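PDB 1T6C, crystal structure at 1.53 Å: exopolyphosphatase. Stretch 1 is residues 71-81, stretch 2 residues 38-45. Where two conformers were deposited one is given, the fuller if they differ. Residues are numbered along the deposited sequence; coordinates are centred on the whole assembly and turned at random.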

ATOM      1  N   LYS A  71      -1.742 -18.328 -14.015  1.00 14.74           N
ATOM      2  CA  LYS A  71      -1.248 -18.966 -15.227  1.00 15.22           C
ATOM      3  C   LYS A  71      -1.012 -17.933 -16.337  1.00 15.76           C
ATOM      4  O   LYS A  71       0.015 -17.974 -17.014  1.00 15.96           O
ATOM      5  CB  LYS A  71      -2.186 -20.096 -15.690  1.00 16.27           C
ATOM      6  CG  LYS A  71      -2.226 -21.288 -14.764  1.00 15.45           C
ATOM      7  CD  LYS A  71      -3.297 -22.296 -15.218  1.00 18.05           C
ATOM      8  CE  LYS A  71      -3.214 -23.597 -14.534  1.00 19.04           C
ATOM      9  NZ  LYS A  71      -4.298 -24.505 -15.056  1.00 22.61           N
ATOM     10  N   GLU A  72      -1.942 -16.985 -16.483  1.00 16.08           N
ATOM     11  CA  GLU A  72      -1.827 -15.935 -17.480  1.00 16.39           C
ATOM     12  C   GLU A  72      -0.627 -15.047 -17.181  1.00 15.09           C
ATOM     13  O   GLU A  72       0.131 -14.733 -18.078  1.00 14.28           O
ATOM     14  CB  GLU A  72      -3.115 -15.134 -17.538  1.00 18.35           C
ATOM     15  CG  GLU A  72      -4.235 -15.996 -18.105  1.00 24.14           C
ATOM     16  CD  GLU A  72      -5.634 -15.473 -17.853  1.00 32.97           C
ATOM     17  OE1 GLU A  72      -5.777 -14.321 -17.371  1.00 39.41           O
ATOM     18  OE2 GLU A  72      -6.605 -16.231 -18.160  1.00 39.64           O
ATOM     19  N   TYR A  73      -0.400 -14.752 -15.904  1.00 13.80           N
ATOM     20  CA  TYR A  73       0.774 -13.962 -15.527  1.00 12.76           C
ATOM     21  C   TYR A  73       2.053 -14.725 -15.790  1.00 13.75           C
ATOM     22  O   TYR A  73       3.012 -14.167 -16.277  1.00 12.23           O
ATOM     23  CB  TYR A  73       0.699 -13.541 -14.067  1.00 13.06           C
ATOM     24  CG  TYR A  73      -0.361 -12.505 -13.731  1.00 10.74           C
ATOM     25  CD1 TYR A  73      -1.129 -11.881 -14.730  1.00 14.00           C
ATOM     26  CD2 TYR A  73      -0.537 -12.102 -12.429  1.00  9.95           C
ATOM     27  CE1 TYR A  73      -2.105 -10.954 -14.399  1.00 15.35           C
ATOM     28  CE2 TYR A  73      -1.447 -11.160 -12.091  1.00 12.05           C
ATOM     29  CZ  TYR A  73      -2.238 -10.580 -13.084  1.00 13.30           C
ATOM     30  OH  TYR A  73      -3.141  -9.642 -12.722  1.00 15.83           O
ATOM     31  N   LYS A  74       2.073 -16.019 -15.515  1.00 13.52           N
ATOM     32  CA  LYS A  74       3.268 -16.810 -15.777  1.00 13.55           C
ATOM     33  C   LYS A  74       3.597 -16.859 -17.286  1.00 13.53           C
ATOM     34  O   LYS A  74       4.751 -16.830 -17.669  1.00 13.69           O
ATOM     35  CB  LYS A  74       3.081 -18.231 -15.202  1.00 14.61           C
ATOM     36  CG  LYS A  74       4.294 -19.167 -15.327  1.00 17.57           C
ATOM     37  CD  LYS A  74       5.577 -18.596 -14.715  1.00 20.29           C
ATOM     38  CE  LYS A  74       6.679 -19.679 -14.577  1.00 20.74           C
ATOM     39  NZ  LYS A  74       6.936 -20.430 -15.847  1.00 19.23           N
ATOM     40  N   LYS A  75       2.578 -16.884 -18.133  1.00 14.68           N
ATOM     41  CA  LYS A  75       2.761 -16.901 -19.592  1.00 15.07           C
ATOM     42  C   LYS A  75       3.443 -15.597 -20.038  1.00 14.99           C
ATOM     43  O   LYS A  75       4.328 -15.632 -20.898  1.00 15.12           O
ATOM     44  CB  LYS A  75       1.413 -17.059 -20.302  1.00 16.76           C
ATOM     45  CG  LYS A  75       0.916 -18.472 -20.349  1.00 21.35           C
ATOM     46  CD  LYS A  75      -0.440 -18.540 -21.066  1.00 26.68           C
ATOM     47  CE  LYS A  75      -1.030 -19.946 -20.992  1.00 30.99           C
ATOM     48  NZ  LYS A  75      -2.489 -19.977 -21.307  1.00 34.48           N
ATOM     49  N   LEU A  76       3.033 -14.476 -19.449  1.00 14.13           N
ATOM     50  CA  LEU A  76       3.654 -13.185 -19.725  1.00 14.01           C
ATOM     51  C   LEU A  76       5.099 -13.163 -19.243  1.00 13.63           C
ATOM     52  O   LEU A  76       5.986 -12.714 -19.955  1.00 13.29           O
ATOM     53  CB  LEU A  76       2.877 -12.041 -19.086  1.00 14.73           C
ATOM     54  CG  LEU A  76       1.481 -11.803 -19.664  1.00 15.08           C
ATOM     55  CD1 LEU A  76       0.698 -10.839 -18.783  1.00 16.84           C
ATOM     56  CD2 LEU A  76       1.561 -11.282 -21.091  1.00 18.78           C
ATOM     57  N   ILE A  77       5.348 -13.677 -18.044  1.00 12.82           N
ATOM     58  CA  ILE A  77       6.720 -13.721 -17.509  1.00 13.82           C
ATOM     59  C   ILE A  77       7.630 -14.516 -18.448  1.00 14.00           C
ATOM     60  O   ILE A  77       8.748 -14.129 -18.733  1.00 13.41           O
ATOM     61  CB  ILE A  77       6.645 -14.340 -16.092  1.00 13.79           C
ATOM     62  CG1 ILE A  77       6.098 -13.280 -15.119  1.00 14.42           C
ATOM     63  CG2 ILE A  77       7.940 -14.998 -15.673  1.00 15.06           C
ATOM     64  CD1 ILE A  77       5.704 -13.848 -13.827  1.00 12.95           C
ATOM     65  N   ASP A  78       7.109 -15.631 -18.958  1.00 14.58           N
ATOM     66  CA  ASP A  78       7.844 -16.487 -19.891  1.00 15.57           C
ATOM     67  C   ASP A  78       8.108 -15.775 -21.221  1.00 15.47           C
ATOM     68  O   ASP A  78       9.258 -15.718 -21.689  1.00 16.04           O
ATOM     69  CB  ASP A  78       7.023 -17.777 -20.179  1.00 16.11           C
ATOM     70  CG  ASP A  78       6.897 -18.721 -18.970  1.00 19.67           C
ATOM     71  OD1 ASP A  78       7.571 -18.501 -17.922  1.00 21.70           O
ATOM     72  OD2 ASP A  78       6.115 -19.724 -19.006  1.00 23.52           O
ATOM     73  N   GLU A  79       7.070 -15.192 -21.802  1.00 15.74           N
ATOM     74  CA  GLU A  79       7.200 -14.538 -23.129  1.00 17.03           C
ATOM     75  C   GLU A  79       8.141 -13.319 -23.058  1.00 16.72           C
ATOM     76  O   GLU A  79       8.931 -13.082 -24.001  1.00 16.98           O
ATOM     77  CB  GLU A  79       5.819 -14.158 -23.694  1.00 17.63           C
ATOM     78  CG  GLU A  79       5.818 -13.417 -25.048  1.00 20.64           C
ATOM     79  CD  GLU A  79       5.597 -14.312 -26.270  1.00 20.27           C
ATOM     80  OE1 GLU A  79       5.287 -15.516 -26.097  1.00 23.15           O
ATOM     81  OE2 GLU A  79       5.647 -13.781 -27.417  1.00 14.32           O
ATOM     82  N   PHE A  80       8.096 -12.597 -21.931  1.00 15.78           N
ATOM     83  CA  PHE A  80       8.888 -11.384 -21.733  1.00 16.30           C
ATOM     84  C   PHE A  80      10.295 -11.706 -21.246  1.00 15.27           C
ATOM     85  O   PHE A  80      11.100 -10.783 -21.022  1.00 14.44           O
ATOM     86  CB  PHE A  80       8.248 -10.478 -20.676  1.00 17.67           C
ATOM     87  CG  PHE A  80       7.255  -9.494 -21.205  1.00 22.27           C
ATOM     88  CD1 PHE A  80       6.022  -9.899 -21.676  1.00 24.58           C
ATOM     89  CD2 PHE A  80       7.549  -8.114 -21.168  1.00 26.28           C
ATOM     90  CE1 PHE A  80       5.086  -8.976 -22.133  1.00 27.35           C
ATOM     91  CE2 PHE A  80       6.624  -7.177 -21.639  1.00 28.92           C
ATOM     92  CZ  PHE A  80       5.397  -7.605 -22.118  1.00 28.54           C
ATOM     93  N   LYS A  81      10.604 -12.984 -21.064  1.00 14.64           N
ATOM     94  CA  LYS A  81      11.940 -13.415 -20.630  1.00 14.80           C
ATOM     95  C   LYS A  81      12.361 -12.733 -19.325  1.00 14.76           C
ATOM     96  O   LYS A  81      13.463 -12.207 -19.187  1.00 14.65           O
ATOM     97  CB  LYS A  81      12.961 -13.197 -21.753  1.00 16.21           C
ATOM     98  CG  LYS A  81      12.772 -14.189 -22.899  1.00 19.26           C
ATOM     99  CD  LYS A  81      14.055 -14.322 -23.761  1.00 23.21           C
ATOM    100  CE  LYS A  81      13.915 -15.491 -24.756  1.00 26.65           C
ATOM    101  NZ  LYS A  81      12.992 -15.100 -25.844  1.00 27.86           N
TER
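Stretch 2 38-45: IILERGRI

Stretch 2 is a strand throughout, residues 38-45, and it lies along the helix of residues 71-79. The two run antiparallel: the angle between their N-to-C directions is 172°. Their axes approach to 10.7 Å, so the contact is made by side chains reaching across the gap. In register, the CA of Y73 is 8.1 Å from the CA of R42, and the CA of L76 is 9.4 Å from the CA of L40. No hydrogen bond links the two stretches.

Y73 covers the most surface. Its CA-to-CB bond points sideways, but the end of the ring comes nearer the strand and meets residues 42-44. Y73 CE1 is 3.5 Å from R42 CB, and Y73 OH is 3.0 Å from R44 CD. The backbone N of G43 is also 3.5 Å from Y73 OH, but the angle is too poor for a hydrogen bond. The hydroxyl is hydrogen-bonded elsewhere in the structure.

F80 follows the helix and sits against I39 and L40, in the N-terminal half of stretch 2. Its CZ is 3.9 Å from L40 CD1. I39 lies at the ring edge, with its CD1 4.2 Å from F80 CD2. Between F80 and Y73, L76 continues the apolar contact: its CD1 is 4.1 Å from L40 CD2 and 4.1 Å from R42 CG. R42 starts toward the helix, but its end leads away, and its NH1 donates a hydrogen bond to E41 O at 2.9 Å.

R44 also points toward the helix and covers nearly as much as F80. Its NH1 forms a salt bridge with E72 OE1 at 2.9 Å, the carboxylate oxygen lying near the guanidinium plane. Opposite charges thus join the strand to the helix beside the tyrosine. The antiparallel course places apolar packing at the F80 end and the ion pair at the E72 end.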

ATOM      1  N   ILE A  38       9.184   0.547 -15.189  1.00 15.76           N
ATOM      2  CA  ILE A  38       8.088  -0.403 -15.272  1.00 16.20           C
ATOM      3  C   ILE A  38       7.647  -0.494 -16.717  1.00 15.77           C
ATOM      4  O   ILE A  38       7.348   0.521 -17.337  1.00 16.92           O
ATOM      5  CB  ILE A  38       6.885   0.096 -14.399  0.65 15.49           C
ATOM      6  CG1 ILE A  38       7.341   0.528 -12.993  0.65 16.62           C
ATOM      7  CG2 ILE A  38       5.810  -0.962 -14.341  0.65 15.65           C
ATOM      8  CD1 ILE A  38       8.244  -0.445 -12.291  0.65 15.92           C
ATOM      9  N   ILE A  39       7.577  -1.709 -17.241  1.00 14.09           N
ATOM     10  CA  ILE A  39       7.210  -1.949 -18.635  1.00 14.46           C
ATOM     11  C   ILE A  39       5.909  -2.716 -18.842  1.00 15.00           C
ATOM     12  O   ILE A  39       5.369  -2.741 -19.941  1.00 14.12           O
ATOM     13  CB  ILE A  39       8.378  -2.632 -19.374  1.00 14.57           C
ATOM     14  CG1 ILE A  39       8.692  -4.009 -18.774  1.00 13.68           C
ATOM     15  CG2 ILE A  39       9.619  -1.721 -19.317  1.00 17.39           C
ATOM     16  CD1 ILE A  39       9.615  -4.825 -19.606  1.00 14.59           C
ATOM     17  N   LEU A  40       5.399  -3.341 -17.786  1.00 13.89           N
ATOM     18  CA  LEU A  40       4.112  -3.984 -17.868  1.00 14.45           C
ATOM     19  C   LEU A  40       3.486  -4.095 -16.496  1.00 14.58           C
ATOM     20  O   LEU A  40       4.156  -4.403 -15.542  1.00 13.86           O
ATOM     21  CB  LEU A  40       4.213  -5.363 -18.502  1.00 15.45           C
ATOM     22  CG  LEU A  40       2.857  -5.891 -18.968  1.00 18.16           C
ATOM     23  CD1 LEU A  40       2.625  -5.492 -20.423  1.00 20.07           C
ATOM     24  CD2 LEU A  40       2.794  -7.355 -18.839  1.00 21.26           C
ATOM     25  N   GLU A  41       2.186  -3.839 -16.424  1.00 13.88           N
ATOM     26  CA  GLU A  41       1.414  -4.058 -15.208  1.00 14.17           C
ATOM     27  C   GLU A  41       0.104  -4.694 -15.582  1.00 13.98           C
ATOM     28  O   GLU A  41      -0.495  -4.302 -16.596  1.00 14.15           O
ATOM     29  CB  GLU A  41       1.136  -2.742 -14.468  1.00 14.35           C
ATOM     30  CG  GLU A  41       2.397  -2.102 -13.925  1.00 16.75           C
ATOM     31  CD  GLU A  41       2.216  -0.664 -13.541  1.00 21.23           C
ATOM     32  OE1 GLU A  41       2.043   0.177 -14.467  1.00 23.75           O
ATOM     33  OE2 GLU A  41       2.296  -0.368 -12.321  1.00 19.95           O
ATOM     34  N   ARG A  42      -0.340  -5.672 -14.786  1.00 14.11           N
ATOM     35  CA  ARG A  42      -1.682  -6.239 -14.898  1.00 14.26           C
ATOM     36  C   ARG A  42      -2.325  -6.339 -13.521  1.00 14.91           C
ATOM     37  O   ARG A  42      -1.659  -6.461 -12.487  1.00 15.09           O
ATOM     38  CB  ARG A  42      -1.656  -7.656 -15.501  1.00 14.04           C
ATOM     39  CG  ARG A  42      -1.211  -7.738 -16.910  1.00 15.28           C
ATOM     40  CD  ARG A  42      -2.244  -7.159 -17.874  1.00 15.76           C
ATOM     41  NE  ARG A  42      -1.858  -7.254 -19.275  1.00 17.37           N
ATOM     42  CZ  ARG A  42      -1.166  -6.329 -19.929  1.00 15.00           C
ATOM     43  NH1 ARG A  42      -0.792  -5.243 -19.300  1.00 14.64           N
ATOM     44  NH2 ARG A  42      -0.865  -6.483 -21.209  1.00 18.08           N
ATOM     45  N   GLY A  43      -3.649  -6.300 -13.500  1.00 14.96           N
ATOM     46  CA  GLY A  43      -4.399  -6.412 -12.277  1.00 15.55           C
ATOM     47  C   GLY A  43      -5.684  -7.142 -12.581  1.00 16.22           C
ATOM     48  O   GLY A  43      -6.309  -6.890 -13.617  1.00 18.11           O
ATOM     49  N   ARG A  44      -6.069  -8.047 -11.720  1.00 16.46           N
ATOM     50  CA  ARG A  44      -7.341  -8.745 -11.886  1.00 16.56           C
ATOM     51  C   ARG A  44      -7.977  -8.863 -10.510  1.00 17.24           C
ATOM     52  O   ARG A  44      -7.328  -9.283  -9.548  1.00 16.14           O
ATOM     53  CB  ARG A  44      -7.144 -10.129 -12.519  0.50 15.67           C
ATOM     54  CG  ARG A  44      -6.976 -10.124 -14.035  0.50 18.93           C
ATOM     55  CD  ARG A  44      -5.556  -9.858 -14.545  0.50 21.83           C
ATOM     56  NE  ARG A  44      -5.505  -9.357 -15.930  0.50 24.93           N
ATOM     57  CZ  ARG A  44      -5.461 -10.125 -17.021  0.50 28.19           C
ATOM     58  NH1 ARG A  44      -5.476 -11.455 -16.932  0.50 30.74           N
ATOM     59  NH2 ARG A  44      -5.415  -9.563 -18.222  0.50 28.41           N
ATOM     60  N   ILE A  45      -9.276  -8.549 -10.412  1.00 17.78           N
ATOM     61  CA  ILE A  45      -9.981  -8.681  -9.158  1.00 18.51           C
ATOM     62  C   ILE A  45     -10.460 -10.135  -9.074  1.00 19.69           C
ATOM     63  O   ILE A  45     -11.195 -10.605  -9.956  1.00 21.25           O
ATOM     64  CB  ILE A  45     -11.154  -7.666  -9.072  1.00 18.94           C
ATOM     65  CG1 ILE A  45     -10.624  -6.221  -9.081  1.00 21.51           C
ATOM     66  CG2 ILE A  45     -12.019  -7.959  -7.829  1.00 21.06           C
ATOM     67  CD1 ILE A  45     -11.675  -5.132  -9.434  1.00 24.09           C
TER